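Local structure of putative Nitroreductase (Anabaena variabilis ATCC 29413, 3EO7) at residues Leu120-Pro123 with Gly124-Tyr128; Val143-Ser146 with Leu147-Cys151; Thr346-Glu349 with Leu350-Leu353; Gly424-Leu427 with Gly428-Ala431. The protein binds flavin mononucleotide and is probably a flavin-dependent oxidoreductase of the nitroreductase type. All blocks are in the same frame, centred on the assembly; numbering follows the deposited sequence. Where two conformers were deposited one is given.

Contact 1 of 4, residues Leu120-Pro123 with Gly124-Tyr128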
loop_
_atom_site.group_PDB
_atom_site.type_symbol
_atom_site.label_atom_id
_atom_site.label_comp_id
_atom_site.label_asym_id
_atom_site.label_seq_id
_atom_site.Cartn_x
_atom_site.Cartn_y
_atom_site.Cartn_z
ATOM N N LEU A 120 -1.158 9.217 -29.205
ATOM C CA LEU A 120 -2.418 9.423 -28.480
ATOM C C LEU A 120 -2.317 10.317 -27.243
ATOM O O LEU A 120 -3.287 11.006 -26.908
ATOM C CB LEU A 120 -3.029 8.088 -28.068
ATOM C CG LEU A 120 -3.683 7.274 -29.189
ATOM C CD1 LEU A 120 -4.388 6.081 -28.567
ATOM C CD2 LEU A 120 -4.679 8.111 -29.983
ATOM N N LEU A 121 -1.158 10.301 -26.569
ATOM C CA LEU A 121 -0.979 11.024 -25.296
ATOM C C LEU A 121 0.189 12.016 -25.368
ATOM O O LEU A 121 1.356 11.624 -25.300
ATOM C CB LEU A 121 -0.742 10.009 -24.158
ATOM C CG LEU A 121 -0.745 10.535 -22.728
ATOM C CD1 LEU A 121 -2.100 11.034 -22.365
ATOM C CD2 LEU A 121 -0.263 9.452 -21.733
ATOM N N SER A 122 -0.154 13.300 -25.445
ATOM C CA SER A 122 0.834 14.381 -25.534
ATOM C C SER A 122 1.827 14.257 -24.409
ATOM O O SER A 122 1.486 13.756 -23.338
ATOM C CB SER A 122 0.167 15.757 -25.411
ATOM O OG SER A 122 -0.742 15.950 -26.444
ATOM N N PRO A 123 3.058 14.726 -24.635
ATOM C CA PRO A 123 4.037 14.618 -23.560
ATOM C C PRO A 123 3.743 15.520 -22.392
ATOM O O PRO A 123 3.019 16.521 -22.528
ATOM C CB PRO A 123 5.324 15.120 -24.221
ATOM C CG PRO A 123 4.895 15.973 -25.320
ATOM C CD PRO A 123 3.641 15.349 -25.838
ATOM N N GLY A 124 4.326 15.180 -21.246
ATOM C CA GLY A 124 4.244 16.039 -20.097
ATOM C C GLY A 124 3.586 15.432 -18.885
ATOM O O GLY A 124 3.624 14.215 -18.683
ATOM N N LEU A 125 2.984 16.320 -18.094
ATOM C CA LEU A 125 2.440 15.997 -16.795
ATOM C C LEU A 125 0.933 16.070 -16.720
ATOM O O LEU A 125 0.311 17.028 -17.168
ATOM C CB LEU A 125 3.026 16.955 -15.743
ATOM C CG LEU A 125 4.546 17.115 -15.801
ATOM C CD1 LEU A 125 4.960 18.279 -14.829
ATOM C CD2 LEU A 125 5.267 15.785 -15.525
ATOM N N TYR A 126 0.355 15.038 -16.136
ATOM C CA TYR A 126 -1.085 14.925 -15.941
ATOM C C TYR A 126 -1.406 14.562 -14.481
ATOM O O TYR A 126 -0.768 13.691 -13.891
ATOM C CB TYR A 126 -1.670 13.812 -16.819
ATOM C CG TYR A 126 -1.443 13.960 -18.313
ATOM C CD1 TYR A 126 -0.201 13.672 -18.888
ATOM C CD2 TYR A 126 -2.476 14.337 -19.148
ATOM C CE1 TYR A 126 -0.006 13.781 -20.245
ATOM C CE2 TYR A 126 -2.291 14.437 -20.505
ATOM C CZ TYR A 126 -1.056 14.175 -21.048
ATOM O OH TYR A 126 -0.916 14.319 -22.397
ATOM N N ASN A 127 -2.390 15.253 -13.901
ATOM C CA ASN A 127 -2.874 14.914 -12.581
ATOM C C ASN A 127 -4.199 14.158 -12.740
ATOM O O ASN A 127 -5.094 14.606 -13.472
ATOM C CB ASN A 127 -3.090 16.161 -11.729
ATOM C CG ASN A 127 -3.671 15.832 -10.372
ATOM O OD1 ASN A 127 -4.847 16.062 -10.156
ATOM N ND2 ASN A 127 -2.870 15.217 -9.480
ATOM N N TYR A 128 -4.336 13.062 -12.024
ATOM C CA TYR A 128 -5.578 12.293 -12.022
ATOM C C TYR A 128 -6.615 12.934 -11.071
ATOM O O TYR A 128 -6.400 13.047 -9.880
ATOM C CB TYR A 128 -5.337 10.806 -11.659
ATOM C CG TYR A 128 -6.660 10.047 -11.638
ATOM C CD1 TYR A 128 -7.435 9.932 -12.801
ATOM C CD2 TYR A 128 -7.155 9.504 -10.459
ATOM C CE1 TYR A 128 -8.693 9.320 -12.772
ATOM C CE2 TYR A 128 -8.387 8.835 -10.426
ATOM C CZ TYR A 128 -9.152 8.760 -11.578
ATOM O OH TYR A 128 -10.349 8.125 -11.493
#

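Contact 2 of 4, residues Val143-Ser146 with Leu147-Cys151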
loop_
_atom_site.group_PDB
_atom_site.type_symbol
_atom_site.label_atom_id
_atom_site.label_comp_id
_atom_site.label_asym_id
_atom_site.label_seq_id
_atom_site.Cartn_x
_atom_site.Cartn_y
_atom_site.Cartn_z
ATOM N N VAL A 143 9.484 15.751 -20.738
ATOM C CA VAL A 143 10.031 15.604 -19.398
ATOM C C VAL A 143 10.638 14.216 -19.165
ATOM O O VAL A 143 11.192 13.954 -18.091
ATOM C CB VAL A 143 8.924 15.797 -18.336
ATOM C CG1 VAL A 143 8.291 17.217 -18.412
ATOM C CG2 VAL A 143 7.848 14.719 -18.459
ATOM N N TRP A 144 10.577 13.341 -20.167
ATOM C CA TRP A 144 10.989 11.946 -19.958
ATOM C C TRP A 144 12.452 11.802 -19.539
ATOM O O TRP A 144 12.760 11.074 -18.575
ATOM C CB TRP A 144 10.685 11.091 -21.198
ATOM C CG TRP A 144 10.580 9.648 -20.897
ATOM C CD1 TRP A 144 11.513 8.700 -21.120
ATOM C CD2 TRP A 144 9.488 8.993 -20.251
ATOM N NE1 TRP A 144 11.059 7.481 -20.712
ATOM C CE2 TRP A 144 9.808 7.634 -20.173
ATOM C CE3 TRP A 144 8.250 9.420 -19.775
ATOM C CZ2 TRP A 144 8.937 6.689 -19.638
ATOM C CZ3 TRP A 144 7.391 8.487 -19.241
ATOM C CH2 TRP A 144 7.739 7.138 -19.167
ATOM N N GLN A 145 13.350 12.489 -20.240
ATOM C CA GLN A 145 14.754 12.410 -19.888
ATOM C C GLN A 145 15.010 12.855 -18.443
ATOM O O GLN A 145 15.823 12.232 -17.738
ATOM C CB GLN A 145 15.638 13.158 -20.873
ATOM C CG GLN A 145 17.100 12.964 -20.539
ATOM C CD GLN A 145 18.009 13.489 -21.596
ATOM O OE1 GLN A 145 17.726 13.370 -22.787
ATOM N NE2 GLN A 145 19.126 14.063 -21.173
ATOM N N SER A 146 14.331 13.914 -18.002
ATOM C CA SER A 146 14.465 14.382 -16.611
ATOM C C SER A 146 14.013 13.286 -15.627
ATOM O O SER A 146 14.605 13.110 -14.555
ATOM C CB SER A 146 13.709 15.699 -16.360
ATOM O OG SER A 146 12.305 15.574 -16.538
ATOM N N LEU A 147 12.964 12.556 -15.990
ATOM C CA LEU A 147 12.479 11.465 -15.155
ATOM C C LEU A 147 13.508 10.337 -15.148
ATOM O O LEU A 147 13.791 9.750 -14.106
ATOM C CB LEU A 147 11.099 10.969 -15.616
ATOM C CG LEU A 147 10.499 9.867 -14.712
ATOM C CD1 LEU A 147 10.399 10.287 -13.207
ATOM C CD2 LEU A 147 9.129 9.492 -15.288
ATOM N N GLN A 148 14.074 10.040 -16.312
ATOM C CA GLN A 148 15.116 9.039 -16.393
ATOM C C GLN A 148 16.309 9.410 -15.511
ATOM O O GLN A 148 16.734 8.610 -14.722
ATOM C CB GLN A 148 15.556 8.845 -17.841
ATOM C CG GLN A 148 14.521 8.130 -18.712
ATOM C CD GLN A 148 14.967 7.991 -20.132
ATOM O OE1 GLN A 148 15.086 8.999 -20.877
ATOM N NE2 GLN A 148 15.241 6.734 -20.545
ATOM N N GLU A 149 16.794 10.642 -15.595
ATOM C CA GLU A 149 17.945 11.061 -14.769
ATOM C C GLU A 149 17.618 10.939 -13.258
ATOM O O GLU A 149 18.425 10.434 -12.448
ATOM C CB GLU A 149 18.349 12.496 -15.144
ATOM C CG GLU A 149 18.943 12.597 -16.538
ATOM C CD GLU A 149 19.001 14.023 -17.091
ATOM O OE1 GLU A 149 18.286 14.911 -16.582
ATOM O OE2 GLU A 149 19.729 14.235 -18.086
ATOM N N ALA A 150 16.405 11.348 -12.898
ATOM C CA ALA A 150 15.950 11.316 -11.517
ATOM C C ALA A 150 15.842 9.891 -11.000
ATOM O O ALA A 150 15.973 9.654 -9.807
ATOM C CB ALA A 150 14.599 12.040 -11.371
ATOM N N CYS A 151 15.626 8.927 -11.902
ATOM C CA CYS A 151 15.566 7.506 -11.495
ATOM C C CYS A 151 16.831 6.710 -11.862
ATOM O O CYS A 151 16.778 5.490 -12.028
ATOM C CB CYS A 151 14.341 6.849 -12.126
ATOM S SG CYS A 151 12.758 7.610 -11.642
#

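Contact 3 of 4, residues Thr346-Glu349 with Leu350-Leu353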
loop_
_atom_site.group_PDB
_atom_site.type_symbol
_atom_site.label_atom_id
_atom_site.label_comp_id
_atom_site.label_asym_id
_atom_site.label_seq_id
_atom_site.Cartn_x
_atom_site.Cartn_y
_atom_site.Cartn_z
ATOM N N THR A 346 -13.640 -20.389 7.804
ATOM C CA THR A 346 -13.198 -21.755 7.635
ATOM C C THR A 346 -11.689 -21.716 7.391
ATOM O O THR A 346 -11.128 -20.709 6.970
ATOM C CB THR A 346 -13.864 -22.473 6.461
ATOM O OG1 THR A 346 -13.474 -21.867 5.224
ATOM C CG2 THR A 346 -15.392 -22.487 6.607
ATOM N N PHE A 347 -11.007 -22.827 7.634
ATOM C CA PHE A 347 -9.572 -22.841 7.382
ATOM C C PHE A 347 -9.325 -22.666 5.874
ATOM O O PHE A 347 -8.395 -21.953 5.483
ATOM C CB PHE A 347 -8.937 -24.104 7.944
ATOM C CG PHE A 347 -7.446 -24.154 7.833
ATOM C CD1 PHE A 347 -6.652 -23.048 8.088
ATOM C CD2 PHE A 347 -6.820 -25.344 7.497
ATOM C CE1 PHE A 347 -5.281 -23.122 7.990
ATOM C CE2 PHE A 347 -5.430 -25.410 7.411
ATOM C CZ PHE A 347 -4.676 -24.296 7.672
ATOM N N ASP A 348 -10.171 -23.268 5.044
ATOM C CA ASP A 348 -10.052 -23.046 3.589
ATOM C C ASP A 348 -10.136 -21.558 3.201
ATOM O O ASP A 348 -9.437 -21.105 2.284
ATOM C CB ASP A 348 -11.092 -23.845 2.807
ATOM C CG ASP A 348 -10.709 -25.316 2.643
ATOM O OD1 ASP A 348 -9.564 -25.714 2.961
ATOM O OD2 ASP A 348 -11.586 -26.072 2.175
ATOM N N GLU A 349 -11.004 -20.803 3.876
ATOM C CA GLU A 349 -11.116 -19.374 3.607
ATOM C C GLU A 349 -9.805 -18.675 3.953
ATOM O O GLU A 349 -9.295 -17.861 3.193
ATOM C CB GLU A 349 -12.288 -18.759 4.377
ATOM C CG GLU A 349 -13.642 -19.015 3.710
ATOM C CD GLU A 349 -14.860 -18.688 4.574
ATOM O OE1 GLU A 349 -14.724 -18.647 5.824
ATOM O OE2 GLU A 349 -15.975 -18.545 3.977
ATOM N N LEU A 350 -9.264 -18.957 5.139
ATOM C CA LEU A 350 -8.001 -18.350 5.545
ATOM C C LEU A 350 -6.907 -18.728 4.553
ATOM O O LEU A 350 -6.148 -17.879 4.140
ATOM C CB LEU A 350 -7.594 -18.789 6.964
ATOM C CG LEU A 350 -6.264 -18.203 7.464
ATOM C CD1 LEU A 350 -6.330 -16.660 7.514
ATOM C CD2 LEU A 350 -5.914 -18.823 8.823
ATOM N N LYS A 351 -6.812 -20.014 4.203
ATOM C CA LYS A 351 -5.792 -20.455 3.238
ATOM C C LYS A 351 -5.918 -19.727 1.896
ATOM O O LYS A 351 -4.902 -19.370 1.285
ATOM C CB LYS A 351 -5.821 -21.959 3.021
ATOM C CG LYS A 351 -5.241 -22.759 4.192
ATOM C CD LYS A 351 -5.279 -24.274 3.975
ATOM C CE LYS A 351 -6.688 -24.828 3.998
ATOM N NZ LYS A 351 -6.682 -26.350 3.934
ATOM N N ALA A 352 -7.149 -19.533 1.429
ATOM C CA ALA A 352 -7.389 -18.857 0.141
ATOM C C ALA A 352 -6.885 -17.403 0.195
ATOM O O ALA A 352 -6.243 -16.932 -0.762
ATOM C CB ALA A 352 -8.864 -18.939 -0.252
ATOM N N LEU A 353 -7.165 -16.706 1.309
ATOM C CA LEU A 353 -6.696 -15.321 1.502
ATOM C C LEU A 353 -5.175 -15.257 1.427
ATOM O O LEU A 353 -4.604 -14.399 0.742
ATOM C CB LEU A 353 -7.163 -14.754 2.844
ATOM C CG LEU A 353 -8.650 -14.691 3.097
ATOM C CD1 LEU A 353 -8.914 -14.107 4.493
ATOM C CD2 LEU A 353 -9.304 -13.893 2.002
#

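Contact 4 of 4, residues Gly424-Leu427 with Gly428-Ala431. With FMN (flavin mononucleotide), chain B.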
loop_
_atom_site.group_PDB
_atom_site.type_symbol
_atom_site.label_atom_id
_atom_site.label_comp_id
_atom_site.label_asym_id
_atom_site.label_seq_id
_atom_site.Cartn_x
_atom_site.Cartn_y
_atom_site.Cartn_z
ATOM N N GLY A 424 -8.713 -0.559 21.465
ATOM C CA GLY A 424 -10.061 -0.727 21.945
ATOM C C GLY A 424 -11.116 -0.984 20.907
ATOM O O GLY A 424 -12.301 -0.985 21.221
ATOM N N GLN A 425 -10.706 -1.276 19.681
ATOM C CA GLN A 425 -11.676 -1.501 18.611
ATOM C C GLN A 425 -12.257 -2.906 18.639
ATOM O O GLN A 425 -11.504 -3.886 18.708
ATOM C CB GLN A 425 -11.055 -1.242 17.257
ATOM C CG GLN A 425 -10.647 0.222 17.093
ATOM C CD GLN A 425 -10.122 0.515 15.716
ATOM O OE1 GLN A 425 -10.896 0.582 14.758
ATOM N NE2 GLN A 425 -8.810 0.663 15.593
ATOM N N GLU A 426 -13.586 -2.984 18.540
ATOM C CA GLU A 426 -14.302 -4.263 18.480
ATOM C C GLU A 426 -13.879 -5.084 17.272
ATOM O O GLU A 426 -14.003 -6.313 17.271
ATOM C CB GLU A 426 -15.816 -4.058 18.495
ATOM C CG GLU A 426 -16.290 -3.505 19.799
ATOM C CD GLU A 426 -17.797 -3.312 19.867
ATOM O OE1 GLU A 426 -18.508 -3.586 18.863
ATOM O OE2 GLU A 426 -18.264 -2.891 20.950
ATOM N N LEU A 427 -13.382 -4.439 16.229
ATOM C CA LEU A 427 -12.846 -5.200 15.094
ATOM C C LEU A 427 -11.795 -6.201 15.553
ATOM O O LEU A 427 -11.758 -7.311 15.052
ATOM C CB LEU A 427 -12.242 -4.280 14.030
ATOM C CG LEU A 427 -13.231 -3.454 13.206
ATOM C CD1 LEU A 427 -12.469 -2.319 12.426
ATOM C CD2 LEU A 427 -14.076 -4.294 12.229
ATOM N N GLY A 428 -10.935 -5.802 16.489
ATOM C CA GLY A 428 -9.894 -6.723 17.029
ATOM C C GLY A 428 -10.504 -7.817 17.901
ATOM O O GLY A 428 -10.071 -8.967 17.862
ATOM N N ARG A 429 -11.532 -7.481 18.681
ATOM C CA ARG A 429 -12.165 -8.471 19.510
ATOM C C ARG A 429 -12.916 -9.530 18.715
ATOM O O ARG A 429 -12.893 -10.702 19.092
ATOM C CB ARG A 429 -13.179 -7.808 20.438
ATOM C CG ARG A 429 -13.817 -8.731 21.493
ATOM C CD ARG A 429 -14.956 -8.013 22.210
ATOM N NE ARG A 429 -16.022 -7.698 21.274
ATOM C CZ ARG A 429 -17.022 -6.853 21.490
ATOM N NH1 ARG A 429 -17.141 -6.218 22.654
ATOM N NH2 ARG A 429 -17.906 -6.645 20.524
ATOM N N ASP A 430 -13.633 -9.100 17.670
ATOM C CA ASP A 430 -14.575 -9.953 16.938
ATOM C C ASP A 430 -14.058 -10.618 15.678
ATOM O O ASP A 430 -14.751 -11.450 15.097
ATOM C CB ASP A 430 -15.823 -9.129 16.593
ATOM C CG ASP A 430 -16.546 -8.610 17.838
ATOM O OD1 ASP A 430 -16.454 -9.267 18.890
ATOM O OD2 ASP A 430 -17.145 -7.518 17.759
ATOM N N ALA A 431 -12.858 -10.227 15.256
ATOM C CA ALA A 431 -12.187 -10.845 14.131
ATOM C C ALA A 431 -12.030 -12.370 14.337
ATOM O O ALA A 431 -11.818 -12.851 15.463
ATOM C CB ALA A 431 -10.801 -10.224 13.964
HETATM N N1 FMN B . -10.722 1.331 9.872
HETATM C C2 FMN B . -11.033 1.227 11.217
HETATM O O2 FMN B . -12.193 1.085 11.588
HETATM N N3 FMN B . -10.093 1.304 12.210
HETATM C C4 FMN B . -8.776 1.532 11.941
HETATM O O4 FMN B . -7.950 1.406 12.864
HETATM C C4A FMN B . -8.416 1.638 10.599
HETATM N N5 FMN B . -7.107 1.921 10.260
HETATM C C5A FMN B . -6.729 1.939 8.902
HETATM C C6 FMN B . -5.403 2.103 8.519
HETATM C C7 FMN B . -5.030 2.144 7.176
HETATM C C7M FMN B . -3.544 2.205 6.789
HETATM C C8 FMN B . -5.995 2.014 6.186
HETATM C C8M FMN B . -5.634 1.855 4.724
HETATM C C9 FMN B . -7.345 1.839 6.544
HETATM C C9A FMN B . -7.709 1.800 7.902
HETATM N N10 FMN B . -9.040 1.638 8.264
HETATM C C10 FMN B . -9.390 1.542 9.583
HETATM C "C1'" FMN B . -10.157 1.733 7.243
HETATM C "C2'" FMN B . -10.455 3.153 6.808
HETATM O "O2'" FMN B . -11.264 3.808 7.809
HETATM C "C3'" FMN B . -11.156 3.124 5.451
HETATM O "O3'" FMN B . -10.256 2.649 4.446
HETATM C "C4'" FMN B . -11.779 4.471 5.039
HETATM O "O4'" FMN B . -12.811 4.875 5.982
HETATM C "C5'" FMN B . -12.356 4.375 3.640
HETATM O "O5'" FMN B . -13.335 3.375 3.539
HETATM P P FMN B . -13.208 2.171 2.522
HETATM O O1P FMN B . -11.987 1.350 2.923
HETATM O O2P FMN B . -14.506 1.390 2.688
HETATM O O3P FMN B . -13.067 2.698 1.123
HETATM O O HOH W 1 -20.694 -5.359 20.951
#

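Contact 1 of 4, residues Leu120-Pro123 with Gly124-Tyr128
Tyr-126 reaches back over the loop that leads into its own strand and gives its phenol proton to the backbone of Ser-122: Tyr-126 OH to Ser-122 O is 2.6 Å, a short bond. The carbonyl oxygen sits at the edge of the ring, in its plane, while the hydroxyl approaches it from the side, at a C=O...O angle of 118° and tilted 34° from the carbonyl plane. The CB of Ser-122 lies 3.5 Å from Tyr-126 OH. Leu-121 covers the phenol end obliquely, its CD1 3.6 Å from Tyr-126 CZ, and the two side chains run past each other in opposite directions. With CG turned away from its own carbonyl carbon (chi1 -58°), the tyrosine ring is directed at the loop. Replacing it with a phenylalanine would probably leave the carbonyl of Ser-122 without its phenol donor and the loop less firmly held to the strand. One shell further out, His-137 stacks on the Tyr-126 ring, Ser-115 OG bonds Leu-121 O and more weakly Ser-122 O, and Pro-123 O accepts from His-137 NE2. Gly-124 makes the bend into the strand; a side chain there would run into Pro-123 O. This is a loop-to-strand junction in an antiparallel sheet of the nitroreductase-family fold, where strand 124-129 runs between strands 109-115 and 134-139.

Contact 2 of 4, residues Val143-Ser146 with Leu147-Cys151
Gln-145 sets CG opposite its backbone N (chi1 -176°) and Glu-149 sets CG opposite its carbonyl carbon; both chains then run extended, and the amide reaches the carboxylate one turn on. Gln-145 NE2 donates to Glu-149 OE2 at 3.2 Å, almost perfectly straight at 178°. The acceptor lies in the amide plane, but the donor comes from above the carboxylate, whose plane is turned 82° against the amide. On the neighbouring flank Trp-144 and Gln-148 cross at about a right angle, ring and amide planes turned well apart; Gln-148 OE1 comes obliquely to within 3.6 Å of Trp-144 CD1. The indole NE1 is spent elsewhere, on Leu-157 O, while Gln-148 NE2 makes a weak bond to Glu-158.

All of this rides on helix 144-150, a short i to i+4 ladder following strand 134-139. Its first turn is tied by Val-143 O, which accepts from Leu-147 N at 3.1 Å; Ser-146 OG also points to this oxygen in one of its two conformers, a bond that stays doubtful. Gln-148 N bonds Trp-144 O at 2.8 Å, and Ala-150 N closes on Ser-146 O at 3.0 Å. Leu-147 is buried, its CD2 4.4 Å from Trp-144 CZ3, and packs on Val-114 of strand 109-115 and on Leu-157. Ser-146, Leu-147 and Ala-150 touch helix 215-222, and Gln-145 and Gln-148 rest against Trp-153.

Contact 3 of 4, residues Thr346-Glu349 with Leu350-Leu353
A capping box opens helix 347-358, the helix of a beta-alpha-beta unit between strands 345-346 and 381-390. Thr-346 is the N-cap: its OG1 accepts from Glu-349 N at 3.0 Å, and Glu-349 returns the favour, OE1 taking the Thr-346 N-H at 2.9 Å. That donor meets the carboxylate from above its plane, and OE1 also forms a salt bridge with Arg-509, which ties the helix start to the end of the chain. The backbone ladder then begins with Leu-350 N to Thr-346 O.

On the outer flank Lys-351 lies over one face of Phe-347, the two side chains crossing at about a right angle. The lysine CD stands 3.9 Å from the ring centroid of Phe-347, 21° off the normal, in a CH-pi contact, while Leu-350 CD2 comes to the ring edge, 4.4 Å from Phe-347 CD1. The ring has swung opposite its backbone N (chi1 -175°), which lays it under the lysine chain. The bend at chi3 of Lys-351 (-69°) carries CE over the ring rim, 3.5 Å from Phe-347 CD2, and leaves NZ beside Asp-348, where a weak hydrogen bond within a salt bridge spans 3.1 Å from Lys-351 NZ to Asp-348 OD1.

Contact 4 of 4, residues Gly424-Leu427 with Gly428-Ala431
The flavin pocket is bordered here by the start of helix 426-430, whose N-cap residue, Gln-425, reads the pyrimidine end of the FMN isoalloxazine through a paired amide contact. Gln-425 OE1 accepts from FMN N3 at 2.8 Å and Gln-425 NE2 donates to FMN O4 at 3.0 Å, both close to straight. Cys-422 O takes another bond from NE2, which helps fix the amide's rotation. Leu-427 adds an apolar neighbour, its CD1 3.5 Å from FMN O2; Ser-336 and Gly-482 are among the flavin's other hydrogen-bonding partners.

The flank carrying Glu-426, Arg-429 and Asp-430 holds a salt-bridge network. Arg-429 grips Asp-430 side-on with two nitrogens, NE to OD1 at 2.9 Å and NH2 to OD2 at 3.0 Å, the second along the syn lone pair of OD2. A bend at chi3 (64°) folds the guanidinium back to this carboxylate and under Glu-426, which lies alongside and points the same way, its CG over one guanidinium face. The Glu-426 to Arg-429 salt bridge is long, 3.5 Å from OE1 to NH2. Both acids are also paired with Arg-511, which probably eases the closeness of their charges. A leucine in place of Arg-429 would probably leave Asp-430 OD1 without its salt-bridge mate and Glu-426 and Asp-430 to rely on Arg-511 for compensation. A water accepts from Arg-429 NH2 at 3.1 Å and donates weakly to Glu-426 OE2.

Overall arrangement
From the N terminus, contact 1 comes first, where the loop after strand 109-115 turns into strand 124-129. Past the next strand, 134-139, contact 2 forms the helix 144-150. The two touch: Leu-125 CD2 lies 4.0 Å from Val-143 CG2, so the residue leading into the helix packs on the strand in the first nitroreductase-family region. Contacts 3 and 4 belong to the second such region, on the other side of the chain's centre; centres of contacts 1 and 3 are about 42 Å apart. Contact 3 starts helix 347-358, and contact 4 follows strand 405-411 and helix 415-421 at the flavin, its centre about 20 Å from that of contact 3. All four are local and in series; none nests or crosses.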